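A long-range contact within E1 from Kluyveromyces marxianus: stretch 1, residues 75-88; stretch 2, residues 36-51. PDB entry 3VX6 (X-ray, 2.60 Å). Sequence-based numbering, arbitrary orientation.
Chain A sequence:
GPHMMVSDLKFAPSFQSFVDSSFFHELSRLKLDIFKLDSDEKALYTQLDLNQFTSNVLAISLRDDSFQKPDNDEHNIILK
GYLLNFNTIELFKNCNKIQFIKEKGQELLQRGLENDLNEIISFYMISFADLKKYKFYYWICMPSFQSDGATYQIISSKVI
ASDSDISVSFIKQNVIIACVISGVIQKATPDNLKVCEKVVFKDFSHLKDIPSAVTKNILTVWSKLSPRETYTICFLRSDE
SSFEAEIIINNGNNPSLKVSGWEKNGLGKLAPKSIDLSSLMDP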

ATOM      1  N   HIS A  75      -8.530  14.730  -9.807  1.00 79.42           N
ATOM      2  CA  HIS A  75      -9.766  13.985 -10.034  1.00 79.58           C
ATOM      3  C   HIS A  75      -9.866  12.884  -8.974  1.00 77.22           C
ATOM      4  O   HIS A  75     -10.266  13.141  -7.835  1.00 76.57           O
ATOM      5  CB  HIS A  75      -9.761  13.366 -11.446  1.00 82.24           C
ATOM      6  CG  HIS A  75     -11.109  13.342 -12.112  1.00 85.58           C
ATOM      7  ND1 HIS A  75     -12.245  12.863 -11.491  1.00 87.40           N
ATOM      8  CD2 HIS A  75     -11.491  13.714 -13.357  1.00 86.01           C
ATOM      9  CE1 HIS A  75     -13.268  12.942 -12.325  1.00 87.69           C
ATOM     10  NE2 HIS A  75     -12.837  13.454 -13.464  1.00 87.29           N
ATOM     11  N   ASN A  76      -9.501  11.661  -9.357  1.00 73.78           N
ATOM     12  CA  ASN A  76      -9.529  10.526  -8.440  1.00 70.01           C
ATOM     13  C   ASN A  76      -8.137  10.182  -7.915  1.00 66.67           C
ATOM     14  O   ASN A  76      -7.132  10.745  -8.351  1.00 65.82           O
ATOM     15  CB  ASN A  76     -10.142   9.299  -9.120  1.00 70.61           C
ATOM     16  CG  ASN A  76     -11.653   9.303  -9.063  1.00 70.94           C
ATOM     17  OD1 ASN A  76     -12.302  10.171  -9.638  1.00 71.61           O
ATOM     18  ND2 ASN A  76     -12.221   8.331  -8.358  1.00 71.77           N
ATOM     19  N   ILE A  77      -8.083   9.254  -6.970  1.00 62.35           N
ATOM     20  CA  ILE A  77      -6.817   8.848  -6.385  1.00 58.15           C
ATOM     21  C   ILE A  77      -6.215   7.682  -7.159  1.00 55.78           C
ATOM     22  O   ILE A  77      -6.804   6.603  -7.266  1.00 54.91           O
ATOM     23  CB  ILE A  77      -7.003   8.468  -4.899  1.00 58.20           C
ATOM     24  CG1 ILE A  77      -7.287   9.741  -4.086  1.00 56.47           C
ATOM     25  CG2 ILE A  77      -5.774   7.719  -4.385  1.00 56.41           C
ATOM     26  CD1 ILE A  77      -7.589   9.494  -2.632  1.00 55.14           C
ATOM     27  N   ILE A  78      -5.033   7.910  -7.709  1.00 52.11           N
ATOM     28  CA  ILE A  78      -4.361   6.886  -8.482  1.00 48.29           C
ATOM     29  C   ILE A  78      -3.177   6.345  -7.708  1.00 46.80           C
ATOM     30  O   ILE A  78      -2.262   7.089  -7.365  1.00 44.82           O
ATOM     31  CB  ILE A  78      -3.868   7.454  -9.819  1.00 46.44           C
ATOM     32  CG1 ILE A  78      -5.038   8.095 -10.576  1.00 44.86           C
ATOM     33  CG2 ILE A  78      -3.189   6.361 -10.617  1.00 46.97           C
ATOM     34  CD1 ILE A  78      -6.241   7.185 -10.775  1.00 43.54           C
ATOM     35  N   LEU A  79      -3.195   5.045  -7.431  1.00 47.10           N
ATOM     36  CA  LEU A  79      -2.100   4.424  -6.692  1.00 44.96           C
ATOM     37  C   LEU A  79      -1.044   3.884  -7.635  1.00 44.77           C
ATOM     38  O   LEU A  79      -1.355   3.129  -8.557  1.00 45.34           O
ATOM     39  CB  LEU A  79      -2.603   3.280  -5.813  1.00 42.18           C
ATOM     40  CG  LEU A  79      -1.469   2.734  -4.949  1.00 40.75           C
ATOM     41  CD1 LEU A  79      -0.947   3.870  -4.064  1.00 40.11           C
ATOM     42  CD2 LEU A  79      -1.943   1.565  -4.114  1.00 38.17           C
ATOM     43  N   LYS A  80       0.207   4.266  -7.409  1.00 44.39           N
ATOM     44  CA  LYS A  80       1.273   3.780  -8.261  1.00 44.84           C
ATOM     45  C   LYS A  80       1.889   2.536  -7.658  1.00 43.76           C
ATOM     46  O   LYS A  80       2.308   2.531  -6.507  1.00 44.32           O
ATOM     47  CB  LYS A  80       2.350   4.849  -8.462  1.00 46.29           C
ATOM     48  CG  LYS A  80       3.400   4.473  -9.507  1.00 47.95           C
ATOM     49  CD  LYS A  80       4.151   5.703  -9.992  1.00 51.89           C
ATOM     50  CE  LYS A  80       5.193   5.351 -11.049  1.00 51.71           C
ATOM     51  NZ  LYS A  80       5.824   6.568 -11.654  1.00 51.92           N
ATOM     52  N   GLY A  81       1.916   1.471  -8.444  1.00 43.55           N
ATOM     53  CA  GLY A  81       2.497   0.229  -7.987  1.00 43.06           C
ATOM     54  C   GLY A  81       3.604  -0.134  -8.941  1.00 42.33           C
ATOM     55  O   GLY A  81       3.921   0.639  -9.845  1.00 42.21           O
ATOM     56  N   TYR A  82       4.196  -1.303  -8.745  1.00 41.64           N
ATOM     57  CA  TYR A  82       5.268  -1.748  -9.610  1.00 42.25           C
ATOM     58  C   TYR A  82       5.164  -3.242  -9.852  1.00 39.92           C
ATOM     59  O   TYR A  82       4.808  -4.013  -8.960  1.00 37.54           O
ATOM     60  CB  TYR A  82       6.636  -1.386  -8.993  1.00 45.81           C
ATOM     61  CG  TYR A  82       6.824   0.113  -8.805  1.00 51.38           C
ATOM     62  CD1 TYR A  82       6.980   0.971  -9.908  1.00 52.84           C
ATOM     63  CD2 TYR A  82       6.747   0.688  -7.531  1.00 53.55           C
ATOM     64  CE1 TYR A  82       7.042   2.364  -9.741  1.00 54.29           C
ATOM     65  CE2 TYR A  82       6.807   2.073  -7.350  1.00 54.37           C
ATOM     66  CZ  TYR A  82       6.949   2.906  -8.451  1.00 55.75           C
ATOM     67  OH  TYR A  82       6.968   4.275  -8.244  1.00 57.17           O
ATOM     68  N   LEU A  83       5.447  -3.648 -11.080  1.00 37.95           N
ATOM     69  CA  LEU A  83       5.409  -5.057 -11.416  1.00 36.45           C
ATOM     70  C   LEU A  83       6.817  -5.544 -11.739  1.00 35.03           C
ATOM     71  O   LEU A  83       7.614  -4.831 -12.328  1.00 34.64           O
ATOM     72  CB  LEU A  83       4.477  -5.303 -12.606  1.00 35.18           C
ATOM     73  CG  LEU A  83       4.563  -6.674 -13.295  1.00 34.04           C
ATOM     74  CD1 LEU A  83       4.083  -7.774 -12.375  1.00 30.23           C
ATOM     75  CD2 LEU A  83       3.728  -6.638 -14.572  1.00 32.61           C
ATOM     76  N   LEU A  84       7.124  -6.756 -11.302  1.00 34.93           N
ATOM     77  CA  LEU A  84       8.404  -7.365 -11.579  1.00 36.03           C
ATOM     78  C   LEU A  84       8.067  -8.734 -12.170  1.00 37.17           C
ATOM     79  O   LEU A  84       8.006  -9.730 -11.458  1.00 38.68           O
ATOM     80  CB  LEU A  84       9.223  -7.538 -10.300  1.00 34.46           C
ATOM     81  CG  LEU A  84      10.730  -7.790 -10.489  1.00 34.70           C
ATOM     82  CD1 LEU A  84      11.210  -8.692  -9.373  1.00 34.98           C
ATOM     83  CD2 LEU A  84      11.034  -8.434 -11.828  1.00 32.51           C
ATOM     84  N   ASN A  85       7.830  -8.777 -13.475  1.00 38.14           N
ATOM     85  CA  ASN A  85       7.513 -10.030 -14.131  1.00 38.44           C
ATOM     86  C   ASN A  85       8.767 -10.826 -14.489  1.00 38.78           C
ATOM     87  O   ASN A  85       9.522 -10.440 -15.390  1.00 36.74           O
ATOM     88  CB  ASN A  85       6.717  -9.788 -15.413  1.00 40.69           C
ATOM     89  CG  ASN A  85       6.350 -11.089 -16.114  1.00 42.45           C
ATOM     90  OD1 ASN A  85       5.531 -11.858 -15.609  1.00 44.50           O
ATOM     91  ND2 ASN A  85       6.971 -11.352 -17.268  1.00 41.18           N
ATOM     92  N   PHE A  86       8.975 -11.938 -13.788  1.00 39.05           N
ATOM     93  CA  PHE A  86      10.102 -12.825 -14.047  1.00 39.67           C
ATOM     94  C   PHE A  86       9.914 -13.536 -15.392  1.00 41.17           C
ATOM     95  O   PHE A  86       8.784 -13.772 -15.842  1.00 41.52           O
ATOM     96  CB  PHE A  86      10.231 -13.840 -12.916  1.00 38.24           C
ATOM     97  CG  PHE A  86      10.689 -13.233 -11.638  1.00 38.26           C
ATOM     98  CD1 PHE A  86      11.998 -12.776 -11.507  1.00 39.01           C
ATOM     99  CD2 PHE A  86       9.802 -13.044 -10.584  1.00 37.79           C
ATOM    100  CE1 PHE A  86      12.419 -12.138 -10.346  1.00 38.07           C
ATOM    101  CE2 PHE A  86      10.206 -12.409  -9.424  1.00 37.41           C
ATOM    102  CZ  PHE A  86      11.524 -11.951  -9.305  1.00 39.04           C
ATOM    103  N   ASN A  87      11.030 -13.860 -16.036  1.00 42.40           N
ATOM    104  CA  ASN A  87      11.000 -14.508 -17.338  1.00 43.75           C
ATOM    105  C   ASN A  87      10.892 -16.019 -17.263  1.00 42.87           C
ATOM    106  O   ASN A  87      10.505 -16.664 -18.234  1.00 43.12           O
ATOM    107  CB  ASN A  87      12.236 -14.101 -18.156  1.00 47.21           C
ATOM    108  CG  ASN A  87      13.525 -14.095 -17.329  1.00 51.50           C
ATOM    109  OD1 ASN A  87      13.509 -14.275 -16.101  1.00 52.41           O
ATOM    110  ND2 ASN A  87      14.651 -13.870 -18.003  1.00 51.60           N
ATOM    111  N   THR A  88      11.224 -16.590 -16.114  1.00 40.69           N
ATOM    112  CA  THR A  88      11.134 -18.031 -15.982  1.00 41.95           C
ATOM    113  C   THR A  88      10.448 -18.383 -14.680  1.00 42.38           C
ATOM    114  O   THR A  88      10.531 -17.629 -13.707  1.00 43.80           O
ATOM    115  CB  THR A  88      12.528 -18.712 -16.017  1.00 42.50           C
ATOM    116  OG1 THR A  88      13.032 -18.861 -14.683  1.00 44.02           O
ATOM    117  CG2 THR A  88      13.505 -17.885 -16.835  1.00 43.16           C
TER
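Stretch 2 36-51: KLDSDEKALYTQLDLN

At its far end this antiparallel strand pair is fastened by side chains as well as backbone: Asn85 and Asp40, already joined through their main chains, add a bond from Asn85 ND2 to Asp40 OD2 at 2.7 Å, made between two buried side chains on the same side of the sheet. Asp40 is shared, since its OD1 also forms a salt bridge within stretch 2, 3.5 Å from Lys42 NZ, while Asn85 OD1 is satisfied elsewhere in the structure.

Stretch 2 is extended through most of its length and runs against stretch 1, the N-to-C directions of the two strands making an angle of 146° and their axes approaching to 4.1 Å. The register descends as stretch 1 ascends: Ile78 faces Gln47, Lys80 faces Tyr45, Tyr82 faces Ala43 and Asn85 faces Asp40, with no residue skipped between. Paired backbone bonds recur at every second residue. Leu79 N reaches Thr46 O at 2.9 Å and Thr46 N returns to Leu79 O at 3.2 Å; Gly81 N to Leu44 O and Leu44 N to Gly81 O are both 2.8 Å. Next along, Leu83 N binds Lys42 O at 2.6 Å in nearly straight geometry, but the return bond from Lys42 N to Leu83 O, 2.9 Å long, is bent and weak. The pairing recovers where Asn85 N meets Asp40 O at 2.6 Å and Asp40 N meets Asn85 O at 2.8 Å. At the other end Leu48 N donates to Ile77 O at 2.6 Å. Between these rungs the alpha carbons approach carbonyl oxygens, most closely Glu41 CA to Leu83 O at 2.9 Å.

Side chains alternate between two faces. On the one bearing Leu79, Leu83, Leu44 and Thr46, the leucines pack beside the backbone ladder: Leu83 CB lies 3.8 Å from Leu44 CD1, and Leu79 CB lies 3.6 Å from Leu48 CD1. Gly81 contributes no side chain here, so Leu44 stands opposite bare backbone. This apolar packing continues beyond the ladder, where Ile77 CD1 touches Leu50 CD1 at 3.4 Å and Ile77 CG2 lies 3.9 Å from Leu48 CB.

The other face, with Ile78, Lys80, Tyr82, Ala43, Tyr45 and Gln47, is more open. Ile78 bends its end across the pair, placing CD1 3.5 Å from Gln47 CB and CG2 4.0 Å from Tyr45 CD1. The extended Lys80 chain carries NZ to within 3.2 Å of Tyr45 OH, and one water bridges the two groups, accepting from Lys80 NZ at 2.5 Å and lying 3.2 Å from Tyr45 OH. Tyr82 CD1 rests 4.1 Å from Ala43 CB.

Past the strands, Asn87 points toward stretch 2 and its ND2 donates to Leu37 O at 2.6 Å, extending the contact into the loop before Asp40. Together the stretches bury 1222 Å², both sides summed.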

ATOM      1  N   LYS A  36      11.106  -8.623 -24.187  1.00 72.11           N
ATOM      2  CA  LYS A  36      11.885  -8.418 -22.975  1.00 71.38           C
ATOM      3  C   LYS A  36      12.167  -9.795 -22.376  1.00 71.41           C
ATOM      4  O   LYS A  36      11.403 -10.285 -21.534  1.00 73.21           O
ATOM      5  CB  LYS A  36      11.106  -7.565 -21.980  1.00 71.71           C
ATOM      6  N   LEU A  37      13.250 -10.420 -22.831  1.00 69.07           N
ATOM      7  CA  LEU A  37      13.654 -11.736 -22.350  1.00 66.55           C
ATOM      8  C   LEU A  37      14.099 -11.663 -20.892  1.00 65.91           C
ATOM      9  O   LEU A  37      14.246 -12.684 -20.224  1.00 65.63           O
ATOM     10  CB  LEU A  37      14.777 -12.282 -23.225  1.00 65.39           C
ATOM     11  CG  LEU A  37      15.337 -13.652 -22.866  1.00 64.60           C
ATOM     12  CD1 LEU A  37      15.839 -14.319 -24.124  1.00 64.38           C
ATOM     13  CD2 LEU A  37      16.446 -13.513 -21.839  1.00 64.27           C
ATOM     14  N   ASP A  38      14.320 -10.444 -20.410  1.00 65.54           N
ATOM     15  CA  ASP A  38      14.706 -10.222 -19.027  1.00 65.58           C
ATOM     16  C   ASP A  38      13.420 -10.078 -18.233  1.00 64.77           C
ATOM     17  O   ASP A  38      12.334 -10.258 -18.769  1.00 65.30           O
ATOM     18  CB  ASP A  38      15.533  -8.942 -18.891  1.00 67.04           C
ATOM     19  CG  ASP A  38      17.026  -9.209 -18.893  1.00 69.48           C
ATOM     20  OD1 ASP A  38      17.483 -10.031 -18.065  1.00 70.73           O
ATOM     21  OD2 ASP A  38      17.743  -8.594 -19.714  1.00 70.14           O
ATOM     22  N   SER A  39      13.537  -9.749 -16.958  1.00 63.41           N
ATOM     23  CA  SER A  39      12.359  -9.585 -16.131  1.00 62.62           C
ATOM     24  C   SER A  39      11.765  -8.191 -16.323  1.00 61.82           C
ATOM     25  O   SER A  39      12.466  -7.189 -16.245  1.00 61.74           O
ATOM     26  CB  SER A  39      12.731  -9.838 -14.673  1.00 63.25           C
ATOM     27  OG  SER A  39      13.232 -11.160 -14.534  1.00 63.95           O
ATOM     28  N   ASP A  40      10.466  -8.141 -16.588  1.00 61.70           N
ATOM     29  CA  ASP A  40       9.770  -6.878 -16.816  1.00 61.79           C
ATOM     30  C   ASP A  40       9.505  -6.158 -15.503  1.00 60.53           C
ATOM     31  O   ASP A  40       8.918  -6.726 -14.588  1.00 59.59           O
ATOM     32  CB  ASP A  40       8.427  -7.124 -17.517  1.00 64.21           C
ATOM     33  CG  ASP A  40       8.530  -8.107 -18.678  1.00 67.13           C
ATOM     34  OD1 ASP A  40       9.005  -7.718 -19.773  1.00 68.11           O
ATOM     35  OD2 ASP A  40       8.133  -9.279 -18.488  1.00 68.73           O
ATOM     36  N   GLU A  41       9.934  -4.903 -15.422  1.00 60.14           N
ATOM     37  CA  GLU A  41       9.732  -4.085 -14.231  1.00 59.56           C
ATOM     38  C   GLU A  41       8.886  -2.875 -14.660  1.00 57.59           C
ATOM     39  O   GLU A  41       9.411  -1.803 -14.967  1.00 57.72           O
ATOM     40  CB  GLU A  41      11.093  -3.654 -13.672  1.00 61.22           C
ATOM     41  CG  GLU A  41      11.109  -3.329 -12.185  1.00 65.59           C
ATOM     42  CD  GLU A  41      12.518  -3.386 -11.605  1.00 69.16           C
ATOM     43  OE1 GLU A  41      13.032  -4.509 -11.382  1.00 70.85           O
ATOM     44  OE2 GLU A  41      13.120  -2.310 -11.387  1.00 70.59           O
ATOM     45  N   LYS A  42       7.570  -3.080 -14.695  1.00 54.75           N
ATOM     46  CA  LYS A  42       6.612  -2.061 -15.111  1.00 53.09           C
ATOM     47  C   LYS A  42       5.965  -1.336 -13.955  1.00 51.89           C
ATOM     48  O   LYS A  42       5.864  -1.857 -12.852  1.00 53.59           O
ATOM     49  CB  LYS A  42       5.487  -2.686 -15.946  1.00 53.92           C
ATOM     50  CG  LYS A  42       5.624  -2.563 -17.462  1.00 54.06           C
ATOM     51  CD  LYS A  42       6.401  -3.711 -18.069  1.00 55.12           C
ATOM     52  CE  LYS A  42       6.599  -3.503 -19.567  1.00 55.44           C
ATOM     53  NZ  LYS A  42       7.360  -4.633 -20.200  1.00 54.41           N
ATOM     54  N   ALA A  43       5.514  -0.123 -14.221  1.00 50.54           N
ATOM     55  CA  ALA A  43       4.832   0.650 -13.206  1.00 49.75           C
ATOM     56  C   ALA A  43       3.355   0.348 -13.396  1.00 48.97           C
ATOM     57  O   ALA A  43       2.858   0.343 -14.514  1.00 49.47           O
ATOM     58  CB  ALA A  43       5.089   2.133 -13.396  1.00 49.05           C
ATOM     59  N   LEU A  44       2.663   0.072 -12.300  1.00 47.99           N
ATOM     60  CA  LEU A  44       1.242  -0.215 -12.348  1.00 45.98           C
ATOM     61  C   LEU A  44       0.508   1.028 -11.845  1.00 45.42           C
ATOM     62  O   LEU A  44       1.068   1.842 -11.115  1.00 43.92           O
ATOM     63  CB  LEU A  44       0.926  -1.433 -11.472  1.00 43.27           C
ATOM     64  CG  LEU A  44       1.636  -2.720 -11.909  1.00 41.06           C
ATOM     65  CD1 LEU A  44       1.498  -3.799 -10.858  1.00 40.31           C
ATOM     66  CD2 LEU A  44       1.058  -3.179 -13.227  1.00 39.65           C
ATOM     67  N   TYR A  45      -0.734   1.186 -12.275  1.00 45.53           N
ATOM     68  CA  TYR A  45      -1.546   2.324 -11.879  1.00 47.49           C
ATOM     69  C   TYR A  45      -2.938   1.786 -11.733  1.00 47.41           C
ATOM     70  O   TYR A  45      -3.447   1.087 -12.606  1.00 48.48           O
ATOM     71  CB  TYR A  45      -1.553   3.418 -12.956  1.00 48.81           C
ATOM     72  CG  TYR A  45      -0.222   4.099 -13.178  1.00 51.60           C
ATOM     73  CD1 TYR A  45       0.248   5.058 -12.285  1.00 52.93           C
ATOM     74  CD2 TYR A  45       0.583   3.767 -14.267  1.00 53.03           C
ATOM     75  CE1 TYR A  45       1.484   5.670 -12.466  1.00 54.11           C
ATOM     76  CE2 TYR A  45       1.825   4.372 -14.456  1.00 55.27           C
ATOM     77  CZ  TYR A  45       2.269   5.323 -13.550  1.00 55.59           C
ATOM     78  OH  TYR A  45       3.498   5.922 -13.719  1.00 58.09           O
ATOM     79  N   THR A  46      -3.560   2.081 -10.616  1.00 47.22           N
ATOM     80  CA  THR A  46      -4.901   1.611 -10.432  1.00 48.25           C
ATOM     81  C   THR A  46      -5.601   2.734  -9.722  1.00 48.26           C
ATOM     82  O   THR A  46      -5.088   3.283  -8.745  1.00 47.24           O
ATOM     83  CB  THR A  46      -4.915   0.312  -9.618  1.00 48.82           C
ATOM     84  OG1 THR A  46      -6.252  -0.199  -9.554  1.00 51.82           O
ATOM     85  CG2 THR A  46      -4.375   0.552  -8.219  1.00 49.78           C
ATOM     86  N   GLN A  47      -6.742   3.134 -10.262  1.00 49.83           N
ATOM     87  CA  GLN A  47      -7.502   4.204  -9.646  1.00 51.45           C
ATOM     88  C   GLN A  47      -8.073   3.588  -8.398  1.00 51.96           C
ATOM     89  O   GLN A  47      -8.829   2.620  -8.456  1.00 51.50           O
ATOM     90  CB  GLN A  47      -8.624   4.673 -10.558  1.00 52.43           C
ATOM     91  CG  GLN A  47      -9.571   5.632  -9.903  1.00 53.01           C
ATOM     92  CD  GLN A  47     -10.600   6.137 -10.874  1.00 54.14           C
ATOM     93  OE1 GLN A  47     -11.785   6.199 -10.556  1.00 56.50           O
ATOM     94  NE2 GLN A  47     -10.154   6.510 -12.070  1.00 54.16           N
ATOM     95  N   LEU A  48      -7.682   4.132  -7.260  1.00 53.05           N
ATOM     96  CA  LEU A  48      -8.145   3.601  -6.006  1.00 54.57           C
ATOM     97  C   LEU A  48      -9.611   3.919  -5.813  1.00 56.14           C
ATOM     98  O   LEU A  48     -10.017   5.085  -5.760  1.00 56.44           O
ATOM     99  CB  LEU A  48      -7.300   4.160  -4.858  1.00 54.80           C
ATOM    100  CG  LEU A  48      -6.466   3.130  -4.080  1.00 56.46           C
ATOM    101  CD1 LEU A  48      -5.866   2.106  -5.023  1.00 55.42           C
ATOM    102  CD2 LEU A  48      -5.375   3.849  -3.294  1.00 56.15           C
ATOM    103  N   ASP A  49     -10.413   2.867  -5.753  1.00 57.03           N
ATOM    104  CA  ASP A  49     -11.828   3.031  -5.531  1.00 59.11           C
ATOM    105  C   ASP A  49     -11.925   2.981  -4.029  1.00 59.14           C
ATOM    106  O   ASP A  49     -11.980   1.898  -3.446  1.00 58.63           O
ATOM    107  CB  ASP A  49     -12.626   1.875  -6.133  1.00 60.83           C
ATOM    108  CG  ASP A  49     -14.115   2.016  -5.896  1.00 61.37           C
ATOM    109  OD1 ASP A  49     -14.863   1.089  -6.272  1.00 63.57           O
ATOM    110  OD2 ASP A  49     -14.538   3.054  -5.334  1.00 60.19           O
ATOM    111  N   LEU A  50     -11.901   4.156  -3.409  1.00 59.42           N
ATOM    112  CA  LEU A  50     -11.982   4.249  -1.962  1.00 60.52           C
ATOM    113  C   LEU A  50     -13.432   4.181  -1.520  1.00 61.53           C
ATOM    114  O   LEU A  50     -13.723   4.265  -0.329  1.00 62.50           O
ATOM    115  CB  LEU A  50     -11.337   5.550  -1.473  1.00 59.86           C
ATOM    116  CG  LEU A  50      -9.820   5.646  -1.678  1.00 59.56           C
ATOM    117  CD1 LEU A  50      -9.302   6.956  -1.114  1.00 57.00           C
ATOM    118  CD2 LEU A  50      -9.136   4.460  -1.003  1.00 58.31           C
ATOM    119  N   ASN A  51     -14.333   4.022  -2.489  1.00 62.47           N
ATOM    120  CA  ASN A  51     -15.768   3.926  -2.220  1.00 62.86           C
ATOM    121  C   ASN A  51     -16.202   2.485  -2.042  1.00 62.56           C
ATOM    122  O   ASN A  51     -16.631   2.062  -0.963  1.00 63.47           O
ATOM    123  CB  ASN A  51     -16.572   4.523  -3.372  1.00 63.85           C
ATOM    124  CG  ASN A  51     -16.657   6.021  -3.301  1.00 65.54           C
ATOM    125  OD1 ASN A  51     -17.183   6.578  -2.335  1.00 66.20           O
ATOM    126  ND2 ASN A  51     -16.142   6.691  -4.326  1.00 66.90           N
TER
HETATM  127  O   HOH W   1       4.455   8.591 -12.304  1.00 40.03           O